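Local coordinates for protein insecticidal Delta-Endotoxin Cry8Ea1 (Bacillus Thuringiensis, PDB 3EB7) that kills larvae of an underground insect pest, probably by binding receptors in the gut and inserting part of itself into the membrane to form pores, at residues 500-505 against 544-549; 510-515 against 524-529; 564-569 against 578-583. All coordinates share one frame; numbering follows the deposited sequence.

Contact 1 of 3, residues 500-505 against 544-549; sequences RVRIRY and FKFASF
I503 and A547 pair through two backbone hydrogen bonds, N to O in each direction, the shorter being I503 N to A547 O at 2.7 Å. Y505 and K545 form a second such pair, and F549 N closes the row on V501 O. Between them, R502 faces S548 and R504 faces F546 as non-hydrogen-bonded pairs, where CA-H groups lean on carbonyls, R502 CA lying 3.1 Å from A547 O.

Polar side-chain bonding gathers at one end. R500 NH1 divides itself between F549 O at 2.9 Å and S548 OG at 3.1 Å; both bonds are bent and both acceptors are tilted from the guanidinium plane.

Charge meets aromatic surface beside it. R502 lays its extended chain over one face of F546, with CD 3.8 Å from the ring centroid and CZ at 4.6 Å, a CH-pi contact merging into a cation-pi one. The same guanidinium is bridged to E584.

On the other face, that of I503, Y505 and A547, side-chain packing is mostly apolar. The Y505 ring turns its edge to the neighbouring backbone, CE1 lying 3.5 Å from A547 N; CE1 also packs on A547 CB at 3.8 Å, while I503 CD1 meets the F549 rim at CE1. Short strand 545-548 thus borders strand 498-507, an antiparallel pairing in the C-terminal beta sandwich of three-domain Cry toxins.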
loop_
_atom_site.group_PDB
_atom_site.type_symbol
_atom_site.label_atom_id
_atom_site.label_comp_id
_atom_site.label_asym_id
_atom_site.label_seq_id
_atom_site.Cartn_x
_atom_site.Cartn_y
_atom_site.Cartn_z
ATOM N N ARG A 500 12.190 14.491 -18.875
ATOM C CA ARG A 500 11.467 15.620 -18.333
ATOM C C ARG A 500 10.736 15.096 -17.114
ATOM O O ARG A 500 10.614 13.879 -16.928
ATOM C CB ARG A 500 10.510 16.233 -19.348
ATOM C CG ARG A 500 9.332 15.377 -19.677
ATOM C CD ARG A 500 8.557 15.891 -20.862
ATOM N NE ARG A 500 7.229 15.297 -20.975
ATOM C CZ ARG A 500 6.234 15.499 -20.107
ATOM N NH1 ARG A 500 6.401 16.271 -19.023
ATOM N NH2 ARG A 500 5.055 14.925 -20.314
ATOM N N VAL A 501 10.243 16.035 -16.321
ATOM C CA VAL A 501 9.712 15.818 -15.000
ATOM C C VAL A 501 8.310 16.406 -14.913
ATOM O O VAL A 501 8.051 17.498 -15.414
ATOM C CB VAL A 501 10.611 16.566 -13.940
ATOM C CG1 VAL A 501 9.893 16.784 -12.628
ATOM C CG2 VAL A 501 11.896 15.801 -13.693
ATOM N N ARG A 502 7.406 15.693 -14.240
ATOM C CA ARG A 502 6.175 16.298 -13.776
ATOM C C ARG A 502 5.963 15.906 -12.330
ATOM O O ARG A 502 6.366 14.826 -11.905
ATOM C CB ARG A 502 4.976 15.948 -14.659
ATOM C CG ARG A 502 4.839 14.483 -14.986
ATOM C CD ARG A 502 3.502 14.223 -15.612
ATOM N NE ARG A 502 3.257 12.811 -15.532
ATOM C CZ ARG A 502 2.784 12.050 -16.514
ATOM N NH1 ARG A 502 2.428 12.598 -17.660
ATOM N NH2 ARG A 502 2.629 10.742 -16.313
ATOM N N ILE A 503 5.346 16.804 -11.580
ATOM C CA ILE A 503 5.234 16.663 -10.152
ATOM C C ILE A 503 3.769 16.637 -9.788
ATOM O O ILE A 503 3.036 17.526 -10.166
ATOM C CB ILE A 503 5.965 17.827 -9.407
ATOM C CG1 ILE A 503 7.476 17.799 -9.673
ATOM C CG2 ILE A 503 5.762 17.734 -7.906
ATOM C CD1 ILE A 503 7.921 18.865 -10.569
ATOM N N ARG A 504 3.340 15.610 -9.063
ATOM C CA ARG A 504 1.957 15.527 -8.600
ATOM C C ARG A 504 1.809 16.322 -7.295
ATOM O O ARG A 504 2.562 16.117 -6.338
ATOM C CB ARG A 504 1.529 14.061 -8.421
ATOM C CG ARG A 504 0.019 13.863 -8.274
ATOM C CD ARG A 504 -0.393 12.370 -8.540
ATOM N NE ARG A 504 -1.835 12.183 -8.358
ATOM C CZ ARG A 504 -2.398 11.271 -7.568
ATOM N NH1 ARG A 504 -1.645 10.399 -6.886
ATOM N NH2 ARG A 504 -3.726 11.219 -7.467
ATOM N N TYR A 505 0.854 17.251 -7.272
ATOM C CA TYR A 505 0.694 18.126 -6.117
ATOM C C TYR A 505 -0.755 18.501 -5.851
ATOM O O TYR A 505 -1.614 18.289 -6.661
ATOM C CB TYR A 505 1.531 19.398 -6.273
ATOM C CG TYR A 505 0.903 20.406 -7.226
ATOM C CD1 TYR A 505 1.144 20.333 -8.592
ATOM C CD2 TYR A 505 0.037 21.414 -6.751
ATOM C CE1 TYR A 505 0.572 21.252 -9.477
ATOM C CE2 TYR A 505 -0.550 22.324 -7.624
ATOM C CZ TYR A 505 -0.268 22.241 -8.983
ATOM O OH TYR A 505 -0.839 23.128 -9.859
ATOM N N PHE A 544 -5.939 16.887 -6.954
ATOM C CA PHE A 544 -4.547 16.560 -7.341
ATOM C C PHE A 544 -4.254 16.879 -8.778
ATOM O O PHE A 544 -5.055 16.549 -9.646
ATOM C CB PHE A 544 -4.248 15.106 -7.011
ATOM C CG PHE A 544 -4.307 14.851 -5.552
ATOM C CD1 PHE A 544 -5.472 14.381 -4.974
ATOM C CD2 PHE A 544 -3.208 15.168 -4.742
ATOM C CE1 PHE A 544 -5.533 14.191 -3.607
ATOM C CE2 PHE A 544 -3.259 14.985 -3.385
ATOM C CZ PHE A 544 -4.410 14.496 -2.804
ATOM N N LYS A 545 -3.134 17.564 -9.032
ATOM C CA LYS A 545 -2.801 17.994 -10.394
ATOM C C LYS A 545 -1.316 17.827 -10.651
ATOM O O LYS A 545 -0.551 17.584 -9.729
ATOM C CB LYS A 545 -3.214 19.462 -10.633
ATOM C CG LYS A 545 -4.717 19.755 -10.366
ATOM C CD LYS A 545 -5.384 20.589 -11.464
ATOM C CE LYS A 545 -6.914 20.464 -11.414
ATOM N NZ LYS A 545 -7.525 20.890 -10.064
ATOM N N PHE A 546 -0.921 17.996 -11.907
ATOM C CA PHE A 546 0.471 17.899 -12.313
ATOM C C PHE A 546 1.101 19.266 -12.561
ATOM O O PHE A 546 0.513 20.122 -13.203
ATOM C CB PHE A 546 0.617 17.033 -13.572
ATOM C CG PHE A 546 0.647 15.563 -13.288
ATOM C CD1 PHE A 546 1.658 15.014 -12.488
ATOM C CD2 PHE A 546 -0.323 14.717 -13.830
ATOM C CE1 PHE A 546 1.701 13.644 -12.204
ATOM C CE2 PHE A 546 -0.297 13.333 -13.552
ATOM C CZ PHE A 546 0.725 12.802 -12.736
ATOM N N ALA A 547 2.283 19.462 -11.993
ATOM C CA ALA A 547 3.191 20.500 -12.422
ATOM C C ALA A 547 4.122 19.836 -13.434
ATOM O O ALA A 547 4.998 19.053 -13.053
ATOM C CB ALA A 547 3.972 21.048 -11.243
ATOM N N SER A 548 3.917 20.151 -14.719
ATOM C CA SER A 548 4.590 19.484 -15.820
ATOM C C SER A 548 5.482 20.453 -16.620
ATOM O O SER A 548 5.078 21.563 -16.974
ATOM C CB SER A 548 3.560 18.797 -16.726
ATOM O OG SER A 548 4.180 18.057 -17.771
ATOM N N PHE A 549 6.714 20.013 -16.864
ATOM C CA PHE A 549 7.687 20.729 -17.646
ATOM C C PHE A 549 7.963 19.917 -18.903
ATOM O O PHE A 549 8.041 18.685 -18.832
ATOM C CB PHE A 549 9.006 20.833 -16.894
ATOM C CG PHE A 549 8.920 21.561 -15.587
ATOM C CD1 PHE A 549 8.890 20.843 -14.381
ATOM C CD2 PHE A 549 8.909 22.974 -15.544
ATOM C CE1 PHE A 549 8.836 21.503 -13.154
ATOM C CE2 PHE A 549 8.855 23.656 -14.298
ATOM C CZ PHE A 549 8.820 22.910 -13.100
#

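Contact 2 of 3, residues 510-515 against 524-529; sequences DFDLDV and NGRFNK
R526 NH1 is held by two acceptors: D512 OD1, in a salt bridge 2.9 Å long, and the backbone oxygen of N568. The aspartate oxygen sits almost in the guanidinium plane, yet it receives the N-H from well above its own carboxylate plane, the two flat groups standing nearly perpendicular (87°). In the R526 chain a bend at chi2 (134°) brings CD to the D512 side. Farther out, the guanidinium lies with one face over the backbone of 510-511, F511 N under its centre. D512 OD2 takes the N568 side-chain amide, so both partners of the bridge are also tied to N568, just past the end of strand 559-567.

A second aspartate works at the hairpin's open end. D510 OD2 accepts K529 N at 2.8 Å on its anti lone pair, extending the pairing beyond the last strand residues. Four backbone bonds carry the register between these ends, two for F511 with F527 and two for L513 with G525; L513 N to G525 O, at 2.8 Å, is close to straight (173°).

The face bearing F511, L513 and F527 is apolar. F527 CB sits over one face of the F511 ring, 3.9 Å from CZ, and the F527 ring meets L513 CB obliquely through CD1 at 3.8 Å. With charged and polar residues on one face and aromatic and aliphatic ones on the other, this is an amphipathic antiparallel beta hairpin, built into one sheet of a beta sandwich.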
loop_
_atom_site.group_PDB
_atom_site.type_symbol
_atom_site.label_atom_id
_atom_site.label_comp_id
_atom_site.label_asym_id
_atom_site.label_seq_id
_atom_site.Cartn_x
_atom_site.Cartn_y
_atom_site.Cartn_z
ATOM N N ASP A 510 -1.266 29.493 -5.453
ATOM C CA ASP A 510 -0.364 29.441 -6.615
ATOM C C ASP A 510 1.058 29.611 -6.039
ATOM O O ASP A 510 1.202 30.254 -5.018
ATOM C CB ASP A 510 -0.609 30.572 -7.645
ATOM C CG ASP A 510 -2.091 30.772 -8.038
ATOM O OD1 ASP A 510 -2.513 31.971 -8.175
ATOM O OD2 ASP A 510 -2.843 29.782 -8.236
ATOM N N PHE A 511 2.098 29.074 -6.705
ATOM C CA PHE A 511 3.454 29.024 -6.152
ATOM C C PHE A 511 4.482 28.831 -7.252
ATOM O O PHE A 511 4.192 28.308 -8.328
ATOM C CB PHE A 511 3.612 27.873 -5.110
ATOM C CG PHE A 511 3.319 26.504 -5.665
ATOM C CD1 PHE A 511 4.349 25.638 -6.002
ATOM C CD2 PHE A 511 1.990 26.094 -5.920
ATOM C CE1 PHE A 511 4.056 24.371 -6.574
ATOM C CE2 PHE A 511 1.708 24.859 -6.465
ATOM C CZ PHE A 511 2.751 24.003 -6.802
ATOM N N ASP A 512 5.702 29.255 -6.952
ATOM C CA ASP A 512 6.871 28.987 -7.759
ATOM C C ASP A 512 7.475 27.586 -7.407
ATOM O O ASP A 512 7.649 27.256 -6.247
ATOM C CB ASP A 512 7.901 30.102 -7.494
ATOM C CG ASP A 512 7.560 31.429 -8.215
ATOM O OD1 ASP A 512 6.580 31.484 -9.001
ATOM O OD2 ASP A 512 8.314 32.425 -8.022
ATOM N N LEU A 513 7.785 26.776 -8.409
ATOM C CA LEU A 513 8.386 25.480 -8.175
ATOM C C LEU A 513 9.624 25.342 -9.036
ATOM O O LEU A 513 9.590 25.645 -10.202
ATOM C CB LEU A 513 7.407 24.326 -8.483
ATOM C CG LEU A 513 7.902 22.898 -8.151
ATOM C CD1 LEU A 513 6.740 21.981 -7.784
ATOM C CD2 LEU A 513 8.772 22.278 -9.275
ATOM N N ASP A 514 10.724 24.892 -8.458
ATOM C CA ASP A 514 11.770 24.363 -9.305
ATOM C C ASP A 514 12.365 23.027 -8.864
ATOM O O ASP A 514 12.266 22.604 -7.698
ATOM C CB ASP A 514 12.854 25.375 -9.516
ATOM C CG ASP A 514 13.235 26.028 -8.271
ATOM O OD1 ASP A 514 13.637 25.277 -7.353
ATOM O OD2 ASP A 514 13.120 27.276 -8.200
ATOM N N VAL A 515 12.952 22.388 -9.861
ATOM C CA VAL A 515 13.590 21.096 -9.773
ATOM C C VAL A 515 15.093 21.333 -9.817
ATOM O O VAL A 515 15.601 21.912 -10.770
ATOM C CB VAL A 515 13.175 20.249 -10.990
ATOM C CG1 VAL A 515 13.730 18.824 -10.883
ATOM C CG2 VAL A 515 11.646 20.249 -11.100
ATOM N N ASN A 524 12.054 25.529 -13.829
ATOM C CA ASN A 524 11.413 26.510 -12.893
ATOM C C ASN A 524 10.106 26.982 -13.510
ATOM O O ASN A 524 10.027 27.152 -14.726
ATOM C CB ASN A 524 12.295 27.753 -12.550
ATOM C CG ASN A 524 11.720 28.596 -11.314
ATOM O OD1 ASN A 524 12.112 28.340 -10.165
ATOM N ND2 ASN A 524 10.785 29.563 -11.559
ATOM N N GLY A 525 9.092 27.194 -12.679
ATOM C CA GLY A 525 7.828 27.678 -13.199
ATOM C C GLY A 525 6.858 28.030 -12.122
ATOM O O GLY A 525 7.094 27.732 -10.965
ATOM N N ARG A 526 5.756 28.648 -12.515
ATOM C CA ARG A 526 4.679 28.961 -11.614
ATOM C C ARG A 526 3.539 27.987 -11.835
ATOM O O ARG A 526 3.261 27.611 -12.971
ATOM C CB ARG A 526 4.169 30.383 -11.838
ATOM C CG ARG A 526 3.078 30.753 -10.849
ATOM C CD ARG A 526 3.383 32.105 -10.335
ATOM N NE ARG A 526 2.489 32.544 -9.264
ATOM C CZ ARG A 526 2.892 32.673 -8.013
ATOM N NH1 ARG A 526 4.132 32.339 -7.694
ATOM N NH2 ARG A 526 2.059 33.094 -7.089
ATOM N N PHE A 527 2.881 27.574 -10.745
ATOM C CA PHE A 527 1.783 26.645 -10.848
ATOM C C PHE A 527 0.617 27.135 -10.049
ATOM O O PHE A 527 0.775 27.876 -9.089
ATOM C CB PHE A 527 2.248 25.228 -10.472
ATOM C CG PHE A 527 3.359 24.747 -11.348
ATOM C CD1 PHE A 527 4.696 24.996 -10.998
ATOM C CD2 PHE A 527 3.065 24.143 -12.580
ATOM C CE1 PHE A 527 5.734 24.611 -11.851
ATOM C CE2 PHE A 527 4.080 23.773 -13.437
ATOM C CZ PHE A 527 5.421 23.998 -13.088
ATOM N N ASN A 528 -0.568 26.753 -10.484
ATOM C CA ASN A 528 -1.783 27.315 -9.940
ATOM C C ASN A 528 -2.391 26.427 -8.872
ATOM O O ASN A 528 -2.105 25.238 -8.792
ATOM C CB ASN A 528 -2.785 27.570 -11.072
ATOM C CG ASN A 528 -2.373 28.741 -11.987
ATOM O OD1 ASN A 528 -1.725 29.687 -11.553
ATOM N ND2 ASN A 528 -2.805 28.692 -13.231
ATOM N N LYS A 529 -3.216 27.027 -8.038
ATOM C CA LYS A 529 -3.833 26.334 -6.943
ATOM C C LYS A 529 -4.854 25.337 -7.485
ATOM O O LYS A 529 -5.411 25.552 -8.554
ATOM C CB LYS A 529 -4.479 27.326 -5.971
ATOM C CG LYS A 529 -5.729 28.006 -6.442
ATOM C CD LYS A 529 -6.268 28.884 -5.303
ATOM C CE LYS A 529 -7.753 29.084 -5.430
ATOM N NZ LYS A 529 -8.425 29.401 -4.113
#

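Contact 3 of 3, residues 564-569 against 578-583; sequences ISVRNF and VYIDRI
I564 and I583 reach toward each other tip to tip, I564 CG1 standing 3.8 Å from I583 CD1. I580 approaches otherwise: its CD1 lies 3.7 Å from I564 CG2 and 3.7 Å from V566 CG1, passing V566 in the opposite direction while crossing I564 at a slant. With CG1 anti to the carbonyl carbon (chi1 -58°) and CD1 anti to CA, I580 extends its tip toward both neighbours. At the far end F569 turns its ring back from the loop after strand 559-567, and CZ touches V578 CG2 at 3.6 Å.

The strand axes run nearly antiparallel, 9.9 Å apart, a spacing of facing sheets rather than of paired strands. I580 and I583 both point across the gap although two residues separate them. The D581 backbone takes up near-helical torsions, and R504 makes backbone hydrogen bonds to both D581 and R582, as in a classic beta bulge; this restores the inward aim at I583.

No hydrogen bond or salt bridge spans the segments. Aliphatic branches and one aromatic tip do all the touching, which implies that the sheets are held here by shape and exclusion of water, while directional bonding is left to each strand's own sheet.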
loop_
_atom_site.group_PDB
_atom_site.type_symbol
_atom_site.label_atom_id
_atom_site.label_comp_id
_atom_site.label_asym_id
_atom_site.label_seq_id
_atom_site.Cartn_x
_atom_site.Cartn_y
_atom_site.Cartn_z
ATOM N N ILE A 564 13.081 19.269 -4.887
ATOM C CA ILE A 564 12.020 20.132 -5.345
ATOM C C ILE A 564 11.940 21.289 -4.377
ATOM O O ILE A 564 11.950 21.094 -3.153
ATOM C CB ILE A 564 10.636 19.390 -5.443
ATOM C CG1 ILE A 564 10.677 18.155 -6.373
ATOM C CG2 ILE A 564 9.515 20.346 -5.882
ATOM C CD1 ILE A 564 11.312 18.378 -7.733
ATOM N N SER A 565 11.889 22.500 -4.927
ATOM C CA SER A 565 11.777 23.715 -4.115
ATOM C C SER A 565 10.498 24.464 -4.446
ATOM O O SER A 565 10.163 24.621 -5.639
ATOM C CB SER A 565 12.986 24.613 -4.384
ATOM O OG SER A 565 14.174 23.991 -3.905
ATOM N N VAL A 566 9.777 24.895 -3.402
ATOM C CA VAL A 566 8.588 25.738 -3.565
ATOM C C VAL A 566 8.730 27.103 -2.818
ATOM O O VAL A 566 9.343 27.198 -1.732
ATOM C CB VAL A 566 7.216 25.013 -3.253
ATOM C CG1 VAL A 566 7.049 23.741 -4.107
ATOM C CG2 VAL A 566 7.039 24.739 -1.751
ATOM N N ARG A 567 8.135 28.132 -3.419
ATOM C CA ARG A 567 8.461 29.519 -3.163
ATOM C C ARG A 567 7.292 30.433 -3.604
ATOM O O ARG A 567 6.435 30.022 -4.395
ATOM C CB ARG A 567 9.682 29.812 -4.031
ATOM C CG ARG A 567 10.494 30.978 -3.667
ATOM C CD ARG A 567 11.699 31.035 -4.566
ATOM N NE ARG A 567 12.551 29.882 -4.320
ATOM C CZ ARG A 567 13.527 29.452 -5.125
ATOM N NH1 ARG A 567 13.798 30.082 -6.273
ATOM N NH2 ARG A 567 14.230 28.371 -4.780
ATOM N N ASN A 568 7.274 31.663 -3.088
ATOM C CA ASN A 568 6.438 32.752 -3.612
ATOM C C ASN A 568 4.968 32.383 -3.667
ATOM O O ASN A 568 4.347 32.362 -4.734
ATOM C CB ASN A 568 6.968 33.186 -5.006
ATOM C CG ASN A 568 6.472 34.578 -5.441
ATOM O OD1 ASN A 568 6.041 35.399 -4.611
ATOM N ND2 ASN A 568 6.546 34.852 -6.750
ATOM N N PHE A 569 4.422 32.052 -2.505
ATOM C CA PHE A 569 3.038 31.633 -2.371
ATOM C C PHE A 569 2.118 32.830 -2.662
ATOM O O PHE A 569 2.344 33.914 -2.120
ATOM C CB PHE A 569 2.782 31.137 -0.945
ATOM C CG PHE A 569 3.328 29.741 -0.632
ATOM C CD1 PHE A 569 2.791 29.002 0.435
ATOM C CD2 PHE A 569 4.357 29.161 -1.380
ATOM C CE1 PHE A 569 3.301 27.732 0.751
ATOM C CE2 PHE A 569 4.866 27.909 -1.064
ATOM C CZ PHE A 569 4.347 27.207 0.005
ATOM N N VAL A 578 0.971 23.827 0.193
ATOM C CA VAL A 578 1.320 22.995 -0.953
ATOM C C VAL A 578 1.683 21.572 -0.453
ATOM O O VAL A 578 2.618 21.412 0.354
ATOM C CB VAL A 578 2.532 23.597 -1.702
ATOM C CG1 VAL A 578 2.896 22.801 -2.967
ATOM C CG2 VAL A 578 2.286 25.058 -2.047
ATOM N N TYR A 579 0.948 20.560 -0.917
ATOM C CA TYR A 579 1.339 19.154 -0.730
ATOM C C TYR A 579 2.048 18.651 -1.961
ATOM O O TYR A 579 1.535 18.811 -3.074
ATOM C CB TYR A 579 0.130 18.261 -0.548
ATOM C CG TYR A 579 -0.745 18.621 0.590
ATOM C CD1 TYR A 579 -1.807 19.464 0.390
ATOM C CD2 TYR A 579 -0.498 18.138 1.885
ATOM C CE1 TYR A 579 -2.628 19.816 1.398
ATOM C CE2 TYR A 579 -1.326 18.514 2.944
ATOM C CZ TYR A 579 -2.405 19.348 2.676
ATOM O OH TYR A 579 -3.320 19.748 3.654
ATOM N N ILE A 580 3.216 18.054 -1.786
ATOM C CA ILE A 580 3.922 17.404 -2.904
ATOM C C ILE A 580 3.903 15.870 -2.757
ATOM O O ILE A 580 4.325 15.332 -1.748
ATOM C CB ILE A 580 5.351 17.948 -3.083
ATOM C CG1 ILE A 580 5.291 19.467 -3.310
ATOM C CG2 ILE A 580 6.048 17.232 -4.268
ATOM C CD1 ILE A 580 6.664 20.059 -3.548
ATOM N N ASP A 581 3.349 15.196 -3.748
ATOM C CA ASP A 581 3.147 13.744 -3.702
ATOM C C ASP A 581 4.347 13.015 -4.275
ATOM O O ASP A 581 5.053 12.321 -3.552
ATOM C CB ASP A 581 1.861 13.330 -4.438
ATOM C CG ASP A 581 1.785 11.799 -4.740
ATOM O OD1 ASP A 581 1.178 11.439 -5.760
ATOM O OD2 ASP A 581 2.309 10.938 -3.975
ATOM N N ARG A 582 4.579 13.178 -5.565
ATOM C CA ARG A 582 5.612 12.419 -6.227
ATOM C C ARG A 582 6.170 13.162 -7.424
ATOM O O ARG A 582 5.527 14.056 -7.974
ATOM C CB ARG A 582 5.043 11.072 -6.683
ATOM C CG ARG A 582 3.854 11.159 -7.661
ATOM C CD ARG A 582 3.500 9.748 -8.099
ATOM N NE ARG A 582 2.248 9.606 -8.852
ATOM C CZ ARG A 582 1.144 9.028 -8.376
ATOM N NH1 ARG A 582 0.055 8.904 -9.134
ATOM N NH2 ARG A 582 1.116 8.587 -7.130
ATOM N N ILE A 583 7.360 12.766 -7.838
ATOM C CA ILE A 583 7.925 13.204 -9.106
ATOM C C ILE A 583 7.812 12.029 -10.047
ATOM O O ILE A 583 8.038 10.889 -9.647
ATOM C CB ILE A 583 9.408 13.500 -8.973
ATOM C CG1 ILE A 583 9.671 14.644 -8.003
ATOM C CG2 ILE A 583 10.040 13.776 -10.345
ATOM C CD1 ILE A 583 11.081 14.519 -7.342
#

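How the contacts relate
Together the three contacts illustrate how a beta sandwich is assembled: contacts 1 and 2 pair strands within its two sheets, and contact 3 packs one sheet against the other. Their centres are 8 to 10 Å apart. Strand 498-507 stands between 545-548 and 578-588, R504 N reaching R582 O at 2.9 Å, which joins contacts 1 and 3; strand 511-517 similarly pairs with 559-567, D512 N lying 2.8 Å from R567 O, which joins contacts 2 and 3. Contacts 1 and 2 meet between the two sheets, toward their edge, where Y505 OH probably bonds N528 O (2.7 Å) and F549 CZ lies 3.6 Å from F527 CZ.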